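Local coordinates for trans-isoprenyl diphosphate synthase (Caulobacter crescentus, PDB 3OYR), which probably makes octaprenyl diphosphate, the side-chain precursor of isoprenoid quinones, by adding isopentenyl units to farnesyl diphosphate, at residues A212-L217 against A320-F324. Residues are numbered along the deposited sequence; the frame is centred on the assembly and turned at random.
Sequences AKSEAL and ALAMF
Ala212 meets Met323 at the start of the contact. Its carbonyl O lies 3.8 Å from Met323 SD, a plain van der Waals approach. Chi1 (79°) and an extended chi2 put SD there, and the bend at chi3 (-70°) then brings CE toward the helix. There CE rests 3.8 Å from Lys213 CG, and the two side chains run at about a right angle. Lys213 contributes its aliphatic part. CG sits 3.9 Å from Phe324 CE2, and CD, next along the extended chain, also lies near CE2. The carbonyl O of Lys213 faces the ring edge, close to the ring plane and 3.7 Å from Phe324 CZ. That O already accepts the helical bond from Leu217 N. One turn on from Ala212, Ala216 points its methyl at the loop. CB touches both Ala320 O, at 3.6 Å, and Phe324 CE1, and it also nears Met323 SD. Its small size lets the backbones come close, with Ala216 CA and Ala320 CA 5.6 Å apart. Leu217 reaches the ring with one methyl and Leu321 with the other. Its CD1 is 3.6 Å from Phe324 CZ, while its CD2 touches Leu321 CD2 at 3.8 Å. Phe324 closes a type I turn from Leu321, whose O takes the bond from Phe324 N, and Met323 CG covers one face of the ring near its rim. With an alanine at Phe324, the side chains of Lys213, Ala216 and Leu217 would probably face a gap toward the loop, and Met323 CG would lose the ring face it rests on. At the periphery of the all-helical isoprenoid synthase fold, the contact joins the loop between helices 302-320 and 328-342 to the start of helix 211-238. Leu217 also packs on Ala204 of helix 181-206, and Leu217 and Phe324 reach helix 68-79.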
loop_
_atom_site.group_PDB
_atom_site.type_symbol
_atom_site.label_atom_id
_atom_site.label_comp_id
_atom_site.label_asym_id
_atom_site.label_seq_id
_atom_site.Cartn_x
_atom_site.Cartn_y
_atom_site.Cartn_z
ATOM N N ALA B 212 -13.991 18.476 19.577
ATOM C CA ALA B 212 -13.012 19.411 20.111
ATOM C C ALA B 212 -11.760 18.675 20.593
ATOM O O ALA B 212 -10.641 19.073 20.265
ATOM C CB ALA B 212 -13.629 20.273 21.223
ATOM N N LYS B 213 -11.952 17.575 21.319
ATOM C CA LYS B 213 -10.839 16.762 21.785
ATOM C C LYS B 213 -10.074 16.081 20.648
ATOM O O LYS B 213 -8.830 16.083 20.643
ATOM C CB LYS B 213 -11.324 15.697 22.766
ATOM C CG LYS B 213 -11.778 16.211 24.104
ATOM C CD LYS B 213 -12.091 15.031 25.009
ATOM C CE LYS B 213 -12.286 15.449 26.463
ATOM N NZ LYS B 213 -12.702 14.268 27.285
ATOM N N SER B 214 -10.791 15.497 19.685
ATOM C CA SER B 214 -10.109 14.823 18.572
ATOM C C SER B 214 -9.374 15.808 17.673
ATOM O O SER B 214 -8.274 15.521 17.200
ATOM C CB SER B 214 -11.053 13.899 17.783
ATOM O OG SER B 214 -12.249 14.561 17.382
ATOM N N GLU B 215 -9.961 16.992 17.501
ATOM C CA GLU B 215 -9.343 18.063 16.731
ATOM C C GLU B 215 -8.092 18.572 17.431
ATOM O O GLU B 215 -7.069 18.780 16.780
ATOM C CB GLU B 215 -10.320 19.222 16.431
ATOM C CG GLU B 215 -11.331 18.979 15.275
ATOM C CD GLU B 215 -10.705 18.515 13.936
ATOM O OE1 GLU B 215 -9.615 18.987 13.531
ATOM O OE2 GLU B 215 -11.334 17.672 13.265
ATOM N N ALA B 216 -8.162 18.710 18.752
ATOM C CA ALA B 216 -7.003 19.128 19.553
ATOM C C ALA B 216 -5.839 18.140 19.447
ATOM O O ALA B 216 -4.683 18.526 19.269
ATOM C CB ALA B 216 -7.396 19.319 21.000
ATOM N N LEU B 217 -6.170 16.859 19.531
ATOM C CA LEU B 217 -5.186 15.803 19.470
ATOM C C LEU B 217 -4.596 15.648 18.085
ATOM O O LEU B 217 -3.382 15.450 17.940
ATOM C CB LEU B 217 -5.786 14.492 20.004
ATOM C CG LEU B 217 -5.581 14.441 21.517
ATOM C CD1 LEU B 217 -6.574 13.471 22.184
ATOM C CD2 LEU B 217 -4.115 14.083 21.858
ATOM N N ALA B 320 -1.305 22.881 21.523
ATOM C CA ALA B 320 -2.502 22.135 21.069
ATOM C C ALA B 320 -3.227 21.316 22.156
ATOM O O ALA B 320 -4.419 21.038 22.032
ATOM C CB ALA B 320 -2.162 21.253 19.890
ATOM N N LEU B 321 -2.516 20.935 23.215
ATOM C CA LEU B 321 -3.104 20.138 24.314
ATOM C C LEU B 321 -3.691 20.938 25.491
ATOM O O LEU B 321 -4.194 20.343 26.452
ATOM C CB LEU B 321 -2.081 19.145 24.850
ATOM C CG LEU B 321 -1.486 18.153 23.845
ATOM C CD1 LEU B 321 -0.414 17.361 24.547
ATOM C CD2 LEU B 321 -2.563 17.233 23.289
ATOM N N ALA B 322 -3.651 22.269 25.391
ATOM C CA ALA B 322 -4.096 23.186 26.444
ATOM C C ALA B 322 -5.428 22.858 27.102
ATOM O O ALA B 322 -5.570 23.069 28.307
ATOM C CB ALA B 322 -4.145 24.618 25.910
ATOM N N MET B 323 -6.401 22.372 26.319
ATOM C CA MET B 323 -7.743 22.055 26.840
ATOM C C MET B 323 -7.759 20.810 27.737
ATOM O O MET B 323 -8.736 20.555 28.445
ATOM C CB MET B 323 -8.765 21.884 25.691
ATOM C CG MET B 323 -8.724 20.513 24.957
ATOM S SD MET B 323 -10.094 20.165 23.813
ATOM C CE MET B 323 -11.468 19.949 24.962
ATOM N N PHE B 324 -6.690 20.019 27.702
ATOM C CA PHE B 324 -6.669 18.791 28.490
ATOM C C PHE B 324 -6.195 19.064 29.915
ATOM O O PHE B 324 -5.445 20.009 30.127
ATOM C CB PHE B 324 -5.832 17.716 27.794
ATOM C CG PHE B 324 -6.464 17.205 26.531
ATOM C CD1 PHE B 324 -6.039 17.676 25.286
ATOM C CD2 PHE B 324 -7.493 16.261 26.583
ATOM C CE1 PHE B 324 -6.631 17.217 24.117
ATOM C CE2 PHE B 324 -8.087 15.796 25.419
ATOM C CZ PHE B 324 -7.660 16.278 24.181
#